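Local coordinates for protein aldehyde dehydrogenase (Burkholderia cenocepacia, PDB 4O6R) that probably oxidises aldehydes to carboxylic acids with NAD(P)+ and binds adenosine monophosphate in a nucleotide pocket, at residues P374-A379 with V396-F401; V264-N269 with V296-I301. All coordinates share one frame; numbering follows the deposited sequence.

Contact 1: residues P374-A379 with V396-F401; sequences PTIVEA and VTVLRF
Strand 375-378 runs parallel to strand 396-401, with segment axes 4.7 Å apart at closest approach, and the two are laced by a ladder of backbone hydrogen bonds. At T375 the carbonyl O accepts the first of these, from V396 N, while the side-chain OG1 turns back to the carbonyl of R373. I376 lies level with V396: the two side chains run side by side, and their CG1 branches touch at 3.7 Å. The other branch of I376, CG2, is anti to the backbone N and crosses obliquely to V398 CG2. V377 bonds to the partner strand through both its N-H and its C=O. The N-H meets V396 O almost along the C=O axis, and V377 O receives V398 N at 2.8 Å.

E378 reaches beyond its bridge partner V398 to R400. CG stands anti to the backbone N and the chain bends at chi2 (146°), so the carboxylate swings to the guanidinium edge. E378 OE2 takes R400 NE at 2.6 Å through its syn lone pair, with the two planar groups only 22° apart; the bonds from R400 NH2 are weak. R400 has further salt-bridge partners, E299 at NH1 and D303 at NH2, and these carboxylates should favour its charge. A379 completes the ladder by giving its N-H to V398 O; a water lies 2.7 Å from A379 O and 3.1 Å from V398 O, placed to donate to either. A379 CB packs 3.6 Å from T397 CG2.

The pair belongs to a beta-alpha-beta unit connected through helix 385-388. Strand 353-356 flanks 375-378 antiparallel on one edge, strand 294-298 adjoins 396-401 on the other, and helix 302-315 packs over the I376 and E378 face.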
loop_
_atom_site.group_PDB
_atom_site.type_symbol
_atom_site.label_atom_id
_atom_site.label_comp_id
_atom_site.label_asym_id
_atom_site.label_seq_id
_atom_site.Cartn_x
_atom_site.Cartn_y
_atom_site.Cartn_z
ATOM N N PRO A 374 2.493 -28.178 36.122
ATOM C CA PRO A 374 1.960 -28.315 34.764
ATOM C C PRO A 374 0.925 -29.418 34.749
ATOM O O PRO A 374 1.180 -30.510 35.262
ATOM C CB PRO A 374 3.187 -28.698 33.930
ATOM C CG PRO A 374 4.348 -28.160 34.691
ATOM C CD PRO A 374 3.967 -28.228 36.154
ATOM N N THR A 375 -0.245 -29.107 34.219
ATOM C CA THR A 375 -1.411 -29.969 34.325
ATOM C C THR A 375 -1.917 -30.322 32.912
ATOM O O THR A 375 -2.057 -29.446 32.058
ATOM C CB THR A 375 -2.489 -29.272 35.153
ATOM O OG1 THR A 375 -1.986 -29.002 36.470
ATOM C CG2 THR A 375 -3.704 -30.115 35.277
ATOM N N ILE A 376 -2.112 -31.617 32.684
ATOM C CA ILE A 376 -2.587 -32.173 31.428
ATOM C C ILE A 376 -3.818 -33.029 31.706
ATOM O O ILE A 376 -3.737 -33.986 32.479
ATOM C CB ILE A 376 -1.483 -33.045 30.773
ATOM C CG1 ILE A 376 -0.256 -32.210 30.454
ATOM C CG2 ILE A 376 -1.980 -33.714 29.484
ATOM C CD1 ILE A 376 0.930 -33.062 30.042
ATOM N N VAL A 377 -4.938 -32.700 31.060
ATOM C CA VAL A 377 -6.194 -33.394 31.277
ATOM C C VAL A 377 -6.733 -33.870 29.952
ATOM O O VAL A 377 -6.919 -33.063 29.043
ATOM C CB VAL A 377 -7.274 -32.474 31.887
ATOM C CG1 VAL A 377 -8.596 -33.193 31.976
ATOM C CG2 VAL A 377 -6.845 -31.985 33.247
ATOM N N GLU A 378 -7.005 -35.165 29.844
ATOM C CA GLU A 378 -7.681 -35.668 28.677
ATOM C C GLU A 378 -9.184 -35.570 28.896
ATOM O O GLU A 378 -9.704 -36.179 29.834
ATOM C CB GLU A 378 -7.230 -37.076 28.342
ATOM C CG GLU A 378 -7.795 -37.543 27.015
ATOM C CD GLU A 378 -6.860 -38.460 26.208
ATOM O OE1 GLU A 378 -5.836 -38.991 26.706
ATOM O OE2 GLU A 378 -7.196 -38.652 25.046
ATOM N N ALA A 379 -9.876 -34.800 28.049
ATOM C CA ALA A 379 -11.316 -34.541 28.250
ATOM C C ALA A 379 -12.183 -35.613 27.630
ATOM O O ALA A 379 -11.834 -36.190 26.606
ATOM C CB ALA A 379 -11.720 -33.202 27.686
ATOM N N VAL A 396 -3.477 -27.839 30.094
ATOM C CA VAL A 396 -3.861 -28.162 28.711
ATOM C C VAL A 396 -4.895 -29.286 28.671
ATOM O O VAL A 396 -4.814 -30.245 29.432
ATOM C CB VAL A 396 -2.614 -28.461 27.828
ATOM C CG1 VAL A 396 -1.797 -29.619 28.392
ATOM C CG2 VAL A 396 -3.009 -28.676 26.361
ATOM N N THR A 397 -5.894 -29.106 27.819
ATOM C CA THR A 397 -6.944 -30.076 27.613
ATOM C C THR A 397 -6.738 -30.813 26.291
ATOM O O THR A 397 -6.578 -30.188 25.244
ATOM C CB THR A 397 -8.313 -29.409 27.635
ATOM O OG1 THR A 397 -8.468 -28.720 28.891
ATOM C CG2 THR A 397 -9.423 -30.464 27.466
ATOM N N VAL A 398 -6.729 -32.146 26.378
ATOM C CA VAL A 398 -6.442 -32.991 25.235
ATOM C C VAL A 398 -7.714 -33.573 24.685
ATOM O O VAL A 398 -8.553 -34.111 25.443
ATOM C CB VAL A 398 -5.517 -34.146 25.597
ATOM C CG1 VAL A 398 -5.062 -34.890 24.339
ATOM C CG2 VAL A 398 -4.317 -33.643 26.364
ATOM N N LEU A 399 -7.812 -33.506 23.358
ATOM C CA LEU A 399 -8.903 -34.066 22.589
ATOM C C LEU A 399 -8.286 -34.841 21.409
ATOM O O LEU A 399 -7.181 -34.516 20.968
ATOM C CB LEU A 399 -9.783 -32.936 22.048
ATOM C CG LEU A 399 -10.487 -32.044 23.082
ATOM C CD1 LEU A 399 -10.934 -30.736 22.484
ATOM C CD2 LEU A 399 -11.642 -32.792 23.698
ATOM N N ARG A 400 -8.979 -35.867 20.925
ATOM C CA ARG A 400 -8.493 -36.674 19.819
ATOM C C ARG A 400 -9.431 -36.558 18.615
ATOM O O ARG A 400 -10.610 -36.255 18.778
ATOM C CB ARG A 400 -8.393 -38.148 20.243
ATOM C CG ARG A 400 -7.420 -38.356 21.385
ATOM C CD ARG A 400 -7.320 -39.811 21.752
ATOM N NE ARG A 400 -6.553 -40.011 22.961
ATOM C CZ ARG A 400 -5.766 -41.054 23.164
ATOM N NH1 ARG A 400 -5.617 -41.982 22.224
ATOM N NH2 ARG A 400 -5.088 -41.133 24.298
ATOM N N PHE A 401 -8.892 -36.830 17.429
ATOM C CA PHE A 401 -9.657 -36.802 16.186
ATOM C C PHE A 401 -9.145 -37.805 15.194
ATOM O O PHE A 401 -8.043 -38.333 15.344
ATOM C CB PHE A 401 -9.608 -35.402 15.551
ATOM C CG PHE A 401 -8.256 -35.026 14.975
ATOM C CD1 PHE A 401 -7.256 -34.527 15.797
ATOM C CD2 PHE A 401 -7.968 -35.207 13.627
ATOM C CE1 PHE A 401 -6.015 -34.166 15.283
ATOM C CE2 PHE A 401 -6.739 -34.845 13.103
ATOM C CZ PHE A 401 -5.755 -34.324 13.936
HETATM O O HOH W 1 -9.912 -36.797 24.781
#

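Contact 2: residues V264-N269 with V296-I301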
loop_
_atom_site.group_PDB
_atom_site.type_symbol
_atom_site.label_atom_id
_atom_site.label_comp_id
_atom_site.label_asym_id
_atom_site.label_seq_id
_atom_site.Cartn_x
_atom_site.Cartn_y
_atom_site.Cartn_z
ATOM N N VAL A 264 -2.240 -31.627 16.180
ATOM C CA VAL A 264 -1.136 -32.443 15.736
ATOM C C VAL A 264 -1.666 -33.564 14.850
ATOM O O VAL A 264 -2.367 -34.490 15.296
ATOM C CB VAL A 264 -0.339 -32.995 16.933
ATOM C CG1 VAL A 264 0.860 -33.816 16.488
ATOM C CG2 VAL A 264 0.084 -31.844 17.832
ATOM N N PHE A 265 -1.290 -33.491 13.585
ATOM C CA PHE A 265 -1.652 -34.496 12.614
ATOM C C PHE A 265 -0.701 -35.697 12.644
ATOM O O PHE A 265 0.387 -35.652 13.225
ATOM C CB PHE A 265 -1.728 -33.879 11.220
ATOM C CG PHE A 265 -2.940 -33.040 11.014
ATOM C CD1 PHE A 265 -4.135 -33.615 10.603
ATOM C CD2 PHE A 265 -2.908 -31.679 11.273
ATOM C CE1 PHE A 265 -5.275 -32.830 10.450
ATOM C CE2 PHE A 265 -4.028 -30.888 11.105
ATOM C CZ PHE A 265 -5.225 -31.463 10.700
ATOM N N ASP A 266 -1.118 -36.784 12.007
ATOM C CA ASP A 266 -0.355 -38.037 12.131
ATOM C C ASP A 266 0.949 -38.012 11.339
ATOM O O ASP A 266 1.805 -38.878 11.534
ATOM C CB ASP A 266 -1.214 -39.293 11.846
ATOM C CG ASP A 266 -1.640 -39.423 10.423
ATOM O OD1 ASP A 266 -1.756 -38.430 9.704
ATOM O OD2 ASP A 266 -1.842 -40.561 9.992
ATOM N N ASP A 267 1.124 -37.004 10.492
ATOM C CA ASP A 267 2.365 -36.859 9.758
ATOM C C ASP A 267 3.278 -35.743 10.362
ATOM O O ASP A 267 4.249 -35.321 9.746
ATOM C CB ASP A 267 2.042 -36.594 8.291
ATOM C CG ASP A 267 1.548 -35.186 8.063
ATOM O OD1 ASP A 267 0.932 -34.631 9.003
ATOM O OD2 ASP A 267 1.811 -34.625 6.982
ATOM N N ALA A 268 2.950 -35.253 11.560
ATOM C CA ALA A 268 3.740 -34.218 12.206
ATOM C C ALA A 268 5.127 -34.770 12.603
ATOM O O ALA A 268 5.290 -35.974 12.840
ATOM C CB ALA A 268 3.022 -33.719 13.442
ATOM N N ASN A 269 6.114 -33.884 12.666
ATOM C CA ASN A 269 7.382 -34.182 13.343
ATOM C C ASN A 269 7.080 -34.159 14.844
ATOM O O ASN A 269 6.857 -33.099 15.426
ATOM C CB ASN A 269 8.422 -33.131 12.982
ATOM C CG ASN A 269 9.779 -33.408 13.605
ATOM O OD1 ASN A 269 9.899 -33.721 14.772
ATOM N ND2 ASN A 269 10.816 -33.280 12.804
ATOM N N VAL A 296 -5.011 -31.024 20.332
ATOM C CA VAL A 296 -5.959 -31.759 19.536
ATOM C C VAL A 296 -5.142 -32.764 18.719
ATOM O O VAL A 296 -4.464 -32.381 17.757
ATOM C CB VAL A 296 -6.769 -30.826 18.605
ATOM C CG1 VAL A 296 -7.756 -31.643 17.783
ATOM C CG2 VAL A 296 -7.499 -29.754 19.401
ATOM N N LEU A 297 -5.175 -34.038 19.113
ATOM C CA LEU A 297 -4.206 -35.025 18.625
ATOM C C LEU A 297 -4.855 -36.081 17.751
ATOM O O LEU A 297 -5.894 -36.631 18.112
ATOM C CB LEU A 297 -3.568 -35.757 19.804
ATOM C CG LEU A 297 -2.826 -34.880 20.802
ATOM C CD1 LEU A 297 -2.365 -35.744 21.956
ATOM C CD2 LEU A 297 -1.621 -34.200 20.152
ATOM N N HIS A 298 -4.232 -36.375 16.615
ATOM C CA HIS A 298 -4.719 -37.424 15.756
ATOM C C HIS A 298 -4.632 -38.757 16.507
ATOM O O HIS A 298 -3.633 -39.051 17.151
ATOM C CB HIS A 298 -3.910 -37.516 14.464
ATOM C CG HIS A 298 -4.554 -38.384 13.436
ATOM N ND1 HIS A 298 -4.429 -39.751 13.450
ATOM C CD2 HIS A 298 -5.400 -38.098 12.425
ATOM C CE1 HIS A 298 -5.138 -40.278 12.466
ATOM N NE2 HIS A 298 -5.730 -39.292 11.819
ATOM N N GLU A 299 -5.682 -39.542 16.400
ATOM C CA GLU A 299 -5.787 -40.819 17.121
ATOM C C GLU A 299 -4.563 -41.747 16.941
ATOM O O GLU A 299 -4.181 -42.454 17.864
ATOM C CB GLU A 299 -7.068 -41.558 16.701
ATOM C CG GLU A 299 -7.396 -42.783 17.564
ATOM C CD GLU A 299 -7.750 -42.409 19.020
ATOM O OE1 GLU A 299 -8.766 -41.665 19.194
ATOM O OE2 GLU A 299 -7.017 -42.823 19.976
ATOM N N ARG A 300 -4.003 -41.795 15.736
ATOM C CA ARG A 300 -2.870 -42.672 15.460
ATOM C C ARG A 300 -1.617 -42.325 16.255
ATOM O O ARG A 300 -0.852 -43.215 16.548
ATOM C CB ARG A 300 -2.539 -42.728 13.954
ATOM C CG ARG A 300 -3.587 -43.440 13.115
ATOM C CD ARG A 300 -3.532 -44.950 13.372
ATOM N NE ARG A 300 -4.816 -45.631 13.184
ATOM C CZ ARG A 300 -5.242 -46.158 12.036
ATOM N NH1 ARG A 300 -4.500 -46.075 10.926
ATOM N NH2 ARG A 300 -6.428 -46.764 12.001
ATOM N N ILE A 301 -1.417 -41.055 16.594
ATOM C CA ILE A 301 -0.213 -40.625 17.336
ATOM C C ILE A 301 -0.487 -40.128 18.758
ATOM O O ILE A 301 0.443 -39.787 19.502
ATOM C CB ILE A 301 0.635 -39.603 16.543
ATOM C CG1 ILE A 301 -0.135 -38.346 16.101
ATOM C CG2 ILE A 301 1.206 -40.247 15.293
ATOM C CD1 ILE A 301 -0.494 -37.408 17.205
#
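Two backbone hydrogen bonds join the end of strand 261-264 to strand 294-298 in parallel, and V264 supplies both. V264 N points to V296 O at 2.8 Å and its carbonyl accepts H298 N, each nearly along the C=O axis, which sets V264 opposite L297.

Apolar contacts form around V264. Its CB and CG2 both lie 3.7 Å from L297 CD2, the two side chains side by side, while CG1, anti to the backbone N, crosses obliquely to I301 CD1.

F265 to A268 form a type I turn, and the contact passes to the H298 ring. D266 CB sits over one face of the H298 imidazole, 3.9 Å from the ring centroid, in a CH-pi contact; the D266 carboxylate plane, turned 24° from the ring, stacks on it. H298 ND1 accepts R300 N (3.1 Å), which helps fix the rotation of the ring and is consistent with an ND1 that carries no proton.

Helix 302-315 packs through F305 against V264 and L297, and F265 packs on helices 404-411 and 427-436. N269 caps helix 270-282. The parallel strands lie in the seven-stranded sheet of what is probably the catalytic domain.

Contacts 1 and 2 share one parallel run of the same sheet, their centres 14 Å apart, because strands 395-401 and 294-298 are neighbours. L399 O lies 2.8 Å from L297 N, a probable hydrogen bond, and farther along the salt bridge from R400 NH1 to E299 OE2, also 2.8 Å, ties segment 396-401 to segment 296-301. The F401 ring joins the two contacts, meeting H298 and F265 edge-to-face, with F401 CE1 3.4 Å from V296 O. Both lie in the seven-stranded sheet, probably of the catalytic domain, while AMP is bound away from them by residues between 153 and 241, in the region of the eight-stranded sheet of what is probably the nucleotide-binding domain.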